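Local coordinates for polar amino acid ABC uptake transporter substrate binding protein (Streptococcus thermophilus LMG 18311, PDB 3HV1) that probably binds polar amino acids outside the cell and hands them to a membrane ABC transporter for uptake, at residues A[56-61]-A[223-228]; A[107-112]-A[135-140]; A[139-144]-A[204-209]; A[232-237]-A[248-253]. One frame throughout, in Å; residues are numbered along the deposited sequence.

Contact 1: residues A[56-61]-A[223-228]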
loop_
_atom_site.group_PDB
_atom_site.type_symbol
_atom_site.label_atom_id
_atom_site.label_comp_id
_atom_site.label_asym_id
_atom_site.label_seq_id
_atom_site.Cartn_x
_atom_site.Cartn_y
_atom_site.Cartn_z
ATOM N N LYS A 56 -23.579 -6.544 4.137
ATOM C CA LYS A 56 -24.794 -7.088 3.554
ATOM C C LYS A 56 -24.395 -8.279 2.682
ATOM O O LYS A 56 -25.166 -9.222 2.503
ATOM C CB LYS A 56 -25.493 -6.032 2.709
ATOM C CG LYS A 56 -26.844 -6.462 2.143
ATOM C CD LYS A 56 -27.444 -5.343 1.296
ATOM C CE LYS A 56 -28.846 -5.680 0.819
ATOM N NZ LYS A 56 -29.450 -4.549 0.046
ATOM N N LEU A 57 -23.180 -8.232 2.139
ATOM C CA LEU A 57 -22.673 -9.316 1.293
ATOM C C LEU A 57 -22.597 -10.624 2.058
ATOM O O LEU A 57 -22.730 -11.703 1.486
ATOM C CB LEU A 57 -21.266 -9.002 0.810
ATOM C CG LEU A 57 -21.096 -7.791 -0.097
ATOM C CD1 LEU A 57 -19.599 -7.530 -0.322
ATOM C CD2 LEU A 57 -21.818 -8.055 -1.399
ATOM N N TYR A 58 -22.350 -10.509 3.356
ATOM C CA TYR A 58 -22.191 -11.670 4.213
ATOM C C TYR A 58 -23.399 -11.962 5.082
ATOM O O TYR A 58 -23.362 -12.875 5.909
ATOM C CB TYR A 58 -20.957 -11.476 5.094
ATOM C CG TYR A 58 -19.677 -11.275 4.303
ATOM C CD1 TYR A 58 -19.070 -12.343 3.638
ATOM C CD2 TYR A 58 -19.073 -10.018 4.220
ATOM C CE1 TYR A 58 -17.887 -12.167 2.909
ATOM C CE2 TYR A 58 -17.889 -9.831 3.491
ATOM C CZ TYR A 58 -17.302 -10.914 2.842
ATOM O OH TYR A 58 -16.124 -10.736 2.149
ATOM N N GLY A 59 -24.466 -11.197 4.888
ATOM C CA GLY A 59 -25.664 -11.399 5.681
ATOM C C GLY A 59 -25.425 -11.027 7.135
ATOM O O GLY A 59 -25.959 -11.658 8.047
ATOM N N ILE A 60 -24.606 -10.005 7.354
ATOM C CA ILE A 60 -24.307 -9.552 8.706
ATOM C C ILE A 60 -24.871 -8.157 8.901
ATOM O O ILE A 60 -24.578 -7.251 8.119
ATOM C CB ILE A 60 -22.784 -9.519 8.962
ATOM C CG1 ILE A 60 -22.230 -10.950 8.955
ATOM C CG2 ILE A 60 -22.488 -8.815 10.285
ATOM C CD1 ILE A 60 -20.720 -11.028 8.922
ATOM N N ASP A 61 -25.701 -8.006 9.931
ATOM C CA ASP A 61 -26.301 -6.721 10.264
ATOM C C ASP A 61 -25.276 -5.926 11.066
ATOM O O ASP A 61 -24.525 -6.490 11.871
ATOM C CB ASP A 61 -27.569 -6.916 11.102
ATOM C CG ASP A 61 -28.722 -7.492 10.300
ATOM O OD1 ASP A 61 -29.090 -6.888 9.274
ATOM O OD2 ASP A 61 -29.264 -8.546 10.699
ATOM N N ILE A 223 -10.683 -8.827 8.767
ATOM C CA ILE A 223 -9.963 -7.860 7.934
ATOM C C ILE A 223 -9.959 -8.310 6.467
ATOM O O ILE A 223 -10.220 -7.516 5.566
ATOM C CB ILE A 223 -8.498 -7.684 8.420
ATOM C CG1 ILE A 223 -8.479 -6.990 9.788
ATOM C CG2 ILE A 223 -7.683 -6.904 7.389
ATOM C CD1 ILE A 223 -9.103 -5.592 9.798
ATOM N N LYS A 224 -9.673 -9.588 6.235
ATOM C CA LYS A 224 -9.644 -10.131 4.875
ATOM C C LYS A 224 -11.009 -10.065 4.204
ATOM O O LYS A 224 -11.114 -9.769 3.016
ATOM C CB LYS A 224 -9.173 -11.588 4.890
ATOM C CG LYS A 224 -7.725 -11.766 5.301
ATOM C CD LYS A 224 -7.302 -13.228 5.224
ATOM C CE LYS A 224 -5.836 -13.392 5.609
ATOM N NZ LYS A 224 -5.354 -14.806 5.480
ATOM N N LYS A 225 -12.050 -10.353 4.980
ATOM C CA LYS A 225 -13.417 -10.340 4.481
ATOM C C LYS A 225 -13.837 -8.927 4.109
ATOM O O LYS A 225 -14.644 -8.731 3.203
ATOM C CB LYS A 225 -14.368 -10.920 5.530
ATOM C CG LYS A 225 -14.127 -12.396 5.834
ATOM C CD LYS A 225 -14.395 -13.270 4.615
ATOM C CE LYS A 225 -14.070 -14.725 4.914
ATOM N NZ LYS A 225 -14.364 -15.609 3.750
ATOM N N ILE A 226 -13.296 -7.935 4.803
ATOM C CA ILE A 226 -13.642 -6.567 4.458
ATOM C C ILE A 226 -12.921 -6.211 3.159
ATOM O O ILE A 226 -13.541 -5.694 2.227
ATOM C CB ILE A 226 -13.266 -5.592 5.584
ATOM C CG1 ILE A 226 -14.153 -5.871 6.809
ATOM C CG2 ILE A 226 -13.451 -4.155 5.108
ATOM C CD1 ILE A 226 -13.721 -5.139 8.071
ATOM N N ASN A 227 -11.620 -6.498 3.088
ATOM C CA ASN A 227 -10.846 -6.217 1.875
ATOM C C ASN A 227 -11.517 -6.836 0.651
ATOM O O ASN A 227 -11.616 -6.208 -0.399
ATOM C CB ASN A 227 -9.422 -6.774 1.990
ATOM C CG ASN A 227 -8.575 -6.004 2.967
ATOM O OD1 ASN A 227 -8.765 -4.802 3.153
ATOM N ND2 ASN A 227 -7.617 -6.683 3.584
ATOM N N GLN A 228 -11.953 -8.084 0.786
ATOM C CA GLN A 228 -12.626 -8.786 -0.307
ATOM C C GLN A 228 -13.964 -8.106 -0.596
ATOM O O GLN A 228 -14.396 -8.021 -1.739
ATOM C CB GLN A 228 -12.877 -10.248 0.074
ATOM C CG GLN A 228 -11.615 -11.089 0.197
ATOM C CD GLN A 228 -11.902 -12.498 0.702
ATOM O OE1 GLN A 228 -12.839 -13.157 0.245
ATOM N NE2 GLN A 228 -11.089 -12.967 1.645
#
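Y58 reaches K225 and Q228 of helix 220-236 from a loop that follows helix 46-56 and closes it with a Schellman motif. There G59 takes positive phi and bonds back into the last turn, and K56 to G59 forms a type I beta turn. This is helix-flank packing at the surface of a solute-binding protein of family 3.

The polar part is one bond. The hydroxyl of Y58 donates from OH to the backbone O of K225 at 2.7 Å. It lies in the carbonyl plane, on a lone pair, with a C=O...donor angle of 122°, so the phenol meets the flank of the helix beside one of its carbonyls. That oxygen also sits at the ring edge, near the plane, with Y58 CE2 3.4 Å from K225 O.

Apolar contacts frame the bond. With CG anti to the carbonyl carbon (chi1 -59°), the Y58 ring points at the helix. The K225 chain bends at chi2 (-64°), which brings its CD to 4.0 Å from Y58 CE1, above the ring plane and beyond the rim, on the side away from L57 CB. L57 CB covers part of one ring face, and W14 meets Y58 edge-to-face while also touching K225. L57 itself packs on T232 and L233 further along helix 220-236.

The same helix reaches the second subunit, where K224 NZ makes a salt bridge with D70 of the neighbouring subunit. Around the hydroxyl two methylene carbons close in: K225 CB stands 3.8 Å from Y58 OH, and Q228 CB stands 3.9 Å from the same OH.

Contact 2: residues A[107-112]-A[135-140]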
loop_
_atom_site.group_PDB
_atom_site.type_symbol
_atom_site.label_atom_id
_atom_site.label_comp_id
_atom_site.label_asym_id
_atom_site.label_seq_id
_atom_site.Cartn_x
_atom_site.Cartn_y
_atom_site.Cartn_z
ATOM N N ASN A 107 -7.877 10.949 1.374
ATOM C CA ASN A 107 -8.329 12.290 1.657
ATOM C C ASN A 107 -7.090 13.162 1.630
ATOM O O ASN A 107 -6.031 12.769 2.117
ATOM C CB ASN A 107 -9.001 12.387 3.014
ATOM C CG ASN A 107 -9.442 13.793 3.322
ATOM O OD1 ASN A 107 -9.975 14.489 2.450
ATOM N ND2 ASN A 107 -9.223 14.231 4.559
ATOM N N GLU A 108 -7.220 14.337 1.038
ATOM C CA GLU A 108 -6.099 15.254 0.938
ATOM C C GLU A 108 -6.657 16.638 0.655
ATOM O O GLU A 108 -7.828 16.783 0.323
ATOM C CB GLU A 108 -5.181 14.832 -0.214
ATOM C CG GLU A 108 -5.807 15.026 -1.593
ATOM C CD GLU A 108 -4.916 14.535 -2.711
ATOM O OE1 GLU A 108 -3.708 14.856 -2.697
ATOM O OE2 GLU A 108 -5.422 13.836 -3.613
ATOM N N GLN A 109 -5.817 17.652 0.803
ATOM C CA GLN A 109 -6.246 19.013 0.533
ATOM C C GLN A 109 -6.427 19.150 -0.970
ATOM O O GLN A 109 -5.594 18.666 -1.744
ATOM C CB GLN A 109 -5.184 20.015 0.997
ATOM C CG GLN A 109 -4.961 20.011 2.484
ATOM C CD GLN A 109 -6.251 20.218 3.242
ATOM O OE1 GLN A 109 -6.977 21.179 2.999
ATOM N NE2 GLN A 109 -6.545 19.319 4.167
ATOM N N VAL A 110 -7.528 19.776 -1.378
ATOM C CA VAL A 110 -7.785 20.011 -2.792
ATOM C C VAL A 110 -7.970 21.504 -2.986
ATOM O O VAL A 110 -8.424 22.201 -2.074
ATOM C CB VAL A 110 -9.062 19.298 -3.290
ATOM C CG1 VAL A 110 -8.856 17.780 -3.251
ATOM C CG2 VAL A 110 -10.264 19.713 -2.449
ATOM N N LEU A 111 -7.575 21.995 -4.156
ATOM C CA LEU A 111 -7.740 23.402 -4.484
ATOM C C LEU A 111 -9.032 23.459 -5.287
ATOM O O LEU A 111 -9.183 22.749 -6.281
ATOM C CB LEU A 111 -6.580 23.907 -5.348
ATOM C CG LEU A 111 -6.811 25.286 -5.977
ATOM C CD1 LEU A 111 -6.786 26.364 -4.900
ATOM C CD2 LEU A 111 -5.754 25.556 -7.032
ATOM N N VAL A 112 -9.965 24.295 -4.856
ATOM C CA VAL A 112 -11.238 24.408 -5.549
ATOM C C VAL A 112 -11.378 25.771 -6.206
ATOM O O VAL A 112 -11.128 26.803 -5.585
ATOM C CB VAL A 112 -12.413 24.207 -4.572
ATOM C CG1 VAL A 112 -13.748 24.355 -5.302
ATOM C CG2 VAL A 112 -12.293 22.848 -3.914
ATOM N N GLY A 135 -8.382 27.154 11.320
ATOM C CA GLY A 135 -8.139 25.988 12.144
ATOM C C GLY A 135 -8.361 24.686 11.403
ATOM O O GLY A 135 -8.914 23.733 11.962
ATOM N N SER A 136 -7.942 24.640 10.140
ATOM C CA SER A 136 -8.086 23.430 9.334
ATOM C C SER A 136 -6.710 22.864 9.021
ATOM O O SER A 136 -5.696 23.551 9.176
ATOM C CB SER A 136 -8.818 23.735 8.022
ATOM O OG SER A 136 -8.088 24.656 7.232
ATOM N N SER A 137 -6.674 21.611 8.583
ATOM C CA SER A 137 -5.415 20.968 8.233
ATOM C C SER A 137 -4.803 21.662 7.019
ATOM O O SER A 137 -3.585 21.680 6.845
ATOM C CB SER A 137 -5.653 19.486 7.940
ATOM O OG SER A 137 -6.747 19.315 7.057
ATOM N N GLY A 138 -5.658 22.243 6.182
ATOM C CA GLY A 138 -5.172 22.943 5.004
ATOM C C GLY A 138 -4.395 24.193 5.377
ATOM O O GLY A 138 -3.364 24.499 4.780
ATOM N N TYR A 139 -4.890 24.922 6.370
ATOM C CA TYR A 139 -4.228 26.137 6.825
ATOM C C TYR A 139 -2.784 25.809 7.200
ATOM O O TYR A 139 -1.843 26.423 6.700
ATOM C CB TYR A 139 -4.972 26.713 8.033
ATOM C CG TYR A 139 -4.367 27.983 8.586
ATOM C CD1 TYR A 139 -4.368 29.164 7.841
ATOM C CD2 TYR A 139 -3.777 28.003 9.850
ATOM C CE1 TYR A 139 -3.794 30.333 8.340
ATOM C CE2 TYR A 139 -3.199 29.165 10.358
ATOM C CZ TYR A 139 -3.209 30.326 9.597
ATOM O OH TYR A 139 -2.629 31.474 10.088
ATOM N N ASP A 140 -2.619 24.817 8.065
ATOM C CA ASP A 140 -1.296 24.398 8.516
ATOM C C ASP A 140 -0.417 23.880 7.384
ATOM O O ASP A 140 0.795 24.111 7.375
ATOM C CB ASP A 140 -1.430 23.322 9.596
ATOM C CG ASP A 140 -1.711 23.905 10.964
ATOM O OD1 ASP A 140 -2.676 24.685 11.099
ATOM O OD2 ASP A 140 -0.960 23.582 11.910
HETATM O O HOH W 1 -8.526 22.263 5.024
#
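Q109 of strand 105-114 meets S137 and G138 in the first turn of helix 137-144, whose N-cap is S136. The helix packs beside the mixed sheet of a type II periplasmic-binding fold. In related amino-acid receptors the turn leading into this helix commonly faces the ligand cleft, so the same may hold here.

Van der Waals contact comes first. The Q109 amide lies against G138: its OE1 is 3.2 Å from G138 CA and its CD 3.4 Å from the same CA. The lack of a side chain at G138 leaves room for so close an approach. A bend at chi2 (-54°) carries the amide over to the helix start.

Polar links run from both ends of that amide. Water 1 donates to Q109 OE1 at 2.8 Å and accepts a weak bond from G138 N, bridging strand and helix. NE2 has its clear partner outside the two segments, D182 OD2, and also comes within 2.9 Å of S137 OG. D182 and the water bridge together hold the amide's rotation.

Within the helix start, S136 OG is hydrogen-bonded to the backbone O of Q133. It also caps the first turn, taking a weak bond from Y139 N to S136 OG of 3.3 Å with an N-H...acceptor angle of 155°.

Contact 3: residues A[139-144]-A[204-209]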
loop_
_atom_site.group_PDB
_atom_site.type_symbol
_atom_site.label_atom_id
_atom_site.label_comp_id
_atom_site.label_asym_id
_atom_site.label_seq_id
_atom_site.Cartn_x
_atom_site.Cartn_y
_atom_site.Cartn_z
ATOM N N TYR A 139 -4.890 24.922 6.370
ATOM C CA TYR A 139 -4.228 26.137 6.825
ATOM C C TYR A 139 -2.784 25.809 7.200
ATOM O O TYR A 139 -1.843 26.423 6.700
ATOM C CB TYR A 139 -4.972 26.713 8.033
ATOM C CG TYR A 139 -4.367 27.983 8.586
ATOM C CD1 TYR A 139 -4.368 29.164 7.841
ATOM C CD2 TYR A 139 -3.777 28.003 9.850
ATOM C CE1 TYR A 139 -3.794 30.333 8.340
ATOM C CE2 TYR A 139 -3.199 29.165 10.358
ATOM C CZ TYR A 139 -3.209 30.326 9.597
ATOM O OH TYR A 139 -2.629 31.474 10.088
ATOM N N ASP A 140 -2.619 24.817 8.065
ATOM C CA ASP A 140 -1.296 24.398 8.516
ATOM C C ASP A 140 -0.417 23.880 7.384
ATOM O O ASP A 140 0.795 24.111 7.375
ATOM C CB ASP A 140 -1.430 23.322 9.596
ATOM C CG ASP A 140 -1.711 23.905 10.964
ATOM O OD1 ASP A 140 -2.676 24.685 11.099
ATOM O OD2 ASP A 140 -0.960 23.582 11.910
ATOM N N ALA A 141 -1.026 23.177 6.434
ATOM C CA ALA A 141 -0.287 22.621 5.304
ATOM C C ALA A 141 0.182 23.739 4.384
ATOM O O ALA A 141 1.274 23.680 3.818
ATOM C CB ALA A 141 -1.166 21.642 4.539
ATOM N N PHE A 142 -0.655 24.761 4.245
ATOM C CA PHE A 142 -0.340 25.903 3.404
ATOM C C PHE A 142 0.961 26.545 3.867
ATOM O O PHE A 142 1.818 26.886 3.055
ATOM C CB PHE A 142 -1.465 26.928 3.485
ATOM C CG PHE A 142 -1.206 28.181 2.703
ATOM C CD1 PHE A 142 -1.284 28.179 1.316
ATOM C CD2 PHE A 142 -0.908 29.374 3.355
ATOM C CE1 PHE A 142 -1.075 29.346 0.587
ATOM C CE2 PHE A 142 -0.694 30.549 2.636
ATOM C CZ PHE A 142 -0.780 30.535 1.250
ATOM N N ASN A 143 1.098 26.708 5.180
ATOM C CA ASN A 143 2.293 27.316 5.761
ATOM C C ASN A 143 3.491 26.370 5.796
ATOM O O ASN A 143 4.602 26.761 5.441
ATOM C CB ASN A 143 2.004 27.801 7.184
ATOM C CG ASN A 143 0.977 28.910 7.226
ATOM O OD1 ASN A 143 1.118 29.926 6.548
ATOM N ND2 ASN A 143 -0.062 28.724 8.028
ATOM N N ALA A 144 3.256 25.132 6.222
ATOM C CA ALA A 144 4.310 24.126 6.333
ATOM C C ALA A 144 5.053 23.855 5.029
ATOM O O ALA A 144 6.245 23.543 5.042
ATOM C CB ALA A 144 3.731 22.824 6.881
ATOM N N ALA A 204 -4.164 19.347 -4.282
ATOM C CA ALA A 204 -3.318 20.501 -4.025
ATOM C C ALA A 204 -1.819 20.245 -4.092
ATOM O O ALA A 204 -1.060 21.095 -4.562
ATOM C CB ALA A 204 -3.688 21.102 -2.667
ATOM N N GLY A 205 -1.391 19.082 -3.613
ATOM C CA GLY A 205 0.026 18.769 -3.620
ATOM C C GLY A 205 0.553 18.491 -2.222
ATOM O O GLY A 205 1.715 18.140 -2.054
ATOM N N TYR A 206 -0.300 18.654 -1.217
ATOM C CA TYR A 206 0.095 18.406 0.163
ATOM C C TYR A 206 -0.147 16.939 0.493
ATOM O O TYR A 206 -1.122 16.341 0.027
ATOM C CB TYR A 206 -0.719 19.280 1.117
ATOM C CG TYR A 206 -0.611 20.760 0.837
ATOM C CD1 TYR A 206 0.533 21.481 1.189
ATOM C CD2 TYR A 206 -1.654 21.441 0.223
ATOM C CE1 TYR A 206 0.628 22.856 0.937
ATOM C CE2 TYR A 206 -1.572 22.809 -0.035
ATOM C CZ TYR A 206 -0.431 23.509 0.326
ATOM O OH TYR A 206 -0.368 24.857 0.086
ATOM N N GLU A 207 0.739 16.362 1.297
ATOM C CA GLU A 207 0.621 14.960 1.678
ATOM C C GLU A 207 -0.768 14.652 2.219
ATOM O O GLU A 207 -1.319 15.402 3.023
ATOM C CB GLU A 207 1.684 14.606 2.726
ATOM C CG GLU A 207 1.546 13.208 3.305
ATOM C CD GLU A 207 2.741 12.812 4.156
ATOM O OE1 GLU A 207 3.411 13.718 4.695
ATOM O OE2 GLU A 207 2.998 11.599 4.293
ATOM N N GLY A 208 -1.332 13.536 1.774
ATOM C CA GLY A 208 -2.657 13.167 2.228
ATOM C C GLY A 208 -2.667 12.040 3.238
ATOM O O GLY A 208 -1.631 11.655 3.781
ATOM N N GLU A 209 -3.862 11.520 3.492
ATOM C CA GLU A 209 -4.048 10.420 4.425
ATOM C C GLU A 209 -4.933 9.389 3.737
ATOM O O GLU A 209 -5.722 9.734 2.850
ATOM C CB GLU A 209 -4.721 10.928 5.704
ATOM C CG GLU A 209 -6.151 11.386 5.519
ATOM C CD GLU A 209 -6.680 12.159 6.715
ATOM O OE1 GLU A 209 -6.356 11.787 7.859
ATOM O OE2 GLU A 209 -7.435 13.130 6.510
#
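Y206 lays its ring against A141 and brings its hydroxyl to F142 in the last turn of helix 137-144, a turn held by the 2.9 Å bond from A144 N to D140 O. The loop carrying Y206 joins two strands of the mixed sheet, 199-203 and 209-215, so this is helix-on-loop packing in the binding-protein fold.

A CH-pi contact leads: A141 CB stands over one face of the Y206 ring, 4.0 Å from its centroid and 23° off the normal, leaning toward the CG and CD1 side. Next to it the backbone closes in, with A141 O only 3.1 Å from Y206 CE1. With its CG anti to the carbonyl carbon (chi1 -57°), Y206 lies alongside F142, both side chains heading the same way. I148, L149 and L180 also touch Y206.

Nearby, E207 OE2 accepts a hydrogen bond from Q160 N of the neighbouring subunit, so the loop also takes part in the dimer contact.

The phenol end is buried without a polar partner. Y206 OH rests instead on carbon, 3.5 Å from F142 CA and 3.7 Å from F142 CD1.

Contact 4: residues A[232-237]-A[248-253]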
loop_
_atom_site.group_PDB
_atom_site.type_symbol
_atom_site.label_atom_id
_atom_site.label_comp_id
_atom_site.label_asym_id
_atom_site.label_seq_id
_atom_site.Cartn_x
_atom_site.Cartn_y
_atom_site.Cartn_z
ATOM N N THR A 232 -15.389 -6.783 -4.117
ATOM C CA THR A 232 -16.649 -7.282 -4.636
ATOM C C THR A 232 -17.596 -6.146 -5.008
ATOM O O THR A 232 -18.228 -6.182 -6.067
ATOM C CB THR A 232 -17.325 -8.221 -3.611
ATOM O OG1 THR A 232 -16.450 -9.329 -3.341
ATOM C CG2 THR A 232 -18.625 -8.754 -4.151
ATOM N N LEU A 233 -17.684 -5.131 -4.146
ATOM C CA LEU A 233 -18.562 -3.990 -4.397
ATOM C C LEU A 233 -18.087 -3.166 -5.582
ATOM O O LEU A 233 -18.899 -2.596 -6.303
ATOM C CB LEU A 233 -18.647 -3.096 -3.151
ATOM C CG LEU A 233 -19.235 -3.782 -1.913
ATOM C CD1 LEU A 233 -19.175 -2.821 -0.713
ATOM C CD2 LEU A 233 -20.672 -4.182 -2.193
ATOM N N TYR A 234 -16.774 -3.079 -5.776
ATOM C CA TYR A 234 -16.259 -2.327 -6.918
ATOM C C TYR A 234 -16.559 -3.114 -8.203
ATOM O O TYR A 234 -16.910 -2.534 -9.233
ATOM C CB TYR A 234 -14.746 -2.084 -6.791
ATOM C CG TYR A 234 -14.289 -0.937 -7.672
ATOM C CD1 TYR A 234 -14.518 0.386 -7.300
ATOM C CD2 TYR A 234 -13.743 -1.178 -8.934
ATOM C CE1 TYR A 234 -14.227 1.444 -8.171
ATOM C CE2 TYR A 234 -13.448 -0.139 -9.806
ATOM C CZ TYR A 234 -13.692 1.169 -9.428
ATOM O OH TYR A 234 -13.410 2.189 -10.307
ATOM N N LYS A 235 -16.418 -4.438 -8.137
ATOM C CA LYS A 235 -16.691 -5.298 -9.296
ATOM C C LYS A 235 -18.157 -5.271 -9.708
ATOM O O LYS A 235 -18.460 -5.269 -10.900
ATOM C CB LYS A 235 -16.286 -6.751 -9.011
ATOM C CG LYS A 235 -14.914 -7.161 -9.525
ATOM C CD LYS A 235 -13.780 -6.629 -8.667
ATOM C CE LYS A 235 -12.444 -7.259 -9.071
ATOM N NZ LYS A 235 -11.323 -6.902 -8.139
ATOM N N ASN A 236 -19.073 -5.257 -8.734
ATOM C CA ASN A 236 -20.490 -5.239 -9.078
ATOM C C ASN A 236 -21.103 -3.847 -9.215
ATOM O O ASN A 236 -22.292 -3.720 -9.487
ATOM C CB ASN A 236 -21.318 -6.103 -8.105
ATOM C CG ASN A 236 -21.474 -5.484 -6.728
ATOM O OD1 ASN A 236 -21.232 -4.291 -6.526
ATOM N ND2 ASN A 236 -21.902 -6.303 -5.770
ATOM N N GLY A 237 -20.286 -2.812 -9.041
ATOM C CA GLY A 237 -20.775 -1.450 -9.203
ATOM C C GLY A 237 -21.314 -0.728 -7.979
ATOM O O GLY A 237 -21.532 0.484 -8.020
ATOM N N GLY A 248 -19.781 12.523 -5.617
ATOM C CA GLY A 248 -19.916 12.920 -7.011
ATOM C C GLY A 248 -18.801 12.416 -7.911
ATOM O O GLY A 248 -18.663 12.852 -9.057
ATOM N N GLU A 249 -17.989 11.507 -7.386
ATOM C CA GLU A 249 -16.907 10.911 -8.147
ATOM C C GLU A 249 -16.509 9.583 -7.504
ATOM O O GLU A 249 -16.967 9.252 -6.413
ATOM C CB GLU A 249 -15.702 11.863 -8.243
ATOM C CG GLU A 249 -14.859 12.019 -7.001
ATOM C CD GLU A 249 -13.643 12.910 -7.252
ATOM O OE1 GLU A 249 -13.831 14.117 -7.513
ATOM O OE2 GLU A 249 -12.500 12.403 -7.202
ATOM N N ASP A 250 -15.677 8.823 -8.204
ATOM C CA ASP A 250 -15.202 7.518 -7.745
ATOM C C ASP A 250 -13.922 7.694 -6.917
ATOM O O ASP A 250 -12.861 8.027 -7.457
ATOM C CB ASP A 250 -14.933 6.637 -8.967
ATOM C CG ASP A 250 -14.405 5.264 -8.608
ATOM O OD1 ASP A 250 -14.297 4.956 -7.404
ATOM O OD2 ASP A 250 -14.095 4.489 -9.547
ATOM N N VAL A 251 -14.020 7.457 -5.612
ATOM C CA VAL A 251 -12.862 7.629 -4.730
ATOM C C VAL A 251 -12.075 6.352 -4.435
ATOM O O VAL A 251 -11.156 6.358 -3.631
ATOM C CB VAL A 251 -13.293 8.246 -3.384
ATOM C CG1 VAL A 251 -14.045 9.542 -3.637
ATOM C CG2 VAL A 251 -14.157 7.259 -2.606
ATOM N N ALA A 252 -12.426 5.263 -5.098
ATOM C CA ALA A 252 -11.753 3.993 -4.861
ATOM C C ALA A 252 -10.242 4.044 -5.039
ATOM O O ALA A 252 -9.740 4.620 -6.001
ATOM C CB ALA A 252 -12.336 2.923 -5.775
ATOM N N THR A 253 -9.526 3.441 -4.095
ATOM C CA THR A 253 -8.077 3.367 -4.158
ATOM C C THR A 253 -7.754 2.218 -5.106
ATOM O O THR A 253 -8.623 1.415 -5.425
ATOM C CB THR A 253 -7.466 3.013 -2.797
ATOM O OG1 THR A 253 -8.083 1.815 -2.313
ATOM C CG2 THR A 253 -7.673 4.149 -1.783
#
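Y234, near the end of helix 220-236, reaches across to D250 and A252 in the loop that follows helix 238-247. Its hydroxyl donates from OH to D250 OD2 in a short bond of 2.5 Å. OD2 receives it through the syn lone pair, on the side of its fellow oxygen. The two side chains approach from opposite directions, and D250 CG lies at the ring edge in its plane, with ring and carboxylate turned 28° from each other. The bond runs close beside a ring carbon as well, for Y234 CE1 is 3.3 Å from D250 OD2. That same carbon carries the apolar half of the contact: Y234 CE1 lies 3.4 Å from A252 CB. Y234 has CG anti to its backbone nitrogen (chi1 -160°), which swings the ring off the helix toward the loop.

One step out, an Asx turn positions the carboxylate. A252 N donates to D250 OD1 at 3.0 Å with an N-H...acceptor angle of 162°, arriving from above the carboxylate plane. Both oxygens of D250 therefore accept a bond, which would be expected to steady its negative charge and fix its rotation.

Further out, F239 of helix 238-247 touches both Y234 and A252, and S243 OG of that helix is bonded to E249 O and V251 N. Q240 NE2 bonds to Y234 O. L233 turns to L50, A53 and V54 of helix 46-56, while E249 makes a salt bridge with R183. The loop, next to helix 238-247, is thus tied to helix 220-236 through Y234 and to helix 183-192 through E249.

Overall arrangement
Contact 1 closes a long loop of chain in which contacts 2 and 3 are nested; contact 4 follows in series. Contacts 2 and 3 form one cluster, centres 6 Å apart, sharing helix 137-144 and joined by backbone bonds of N107 with E209 and Q109 with A204. Contact 1 lies on the other side of the chain's centre, 32 Å and 34 Å from their centres. Contact 4 shares helix 220-236 with contact 1, centres 16 Å apart, and L57 packs on L233 between them; its nearest atoms come within about 7 Å of contact 2. This spacing is consistent with two lobes, contact 1 in one and contacts 2 and 3 in the other.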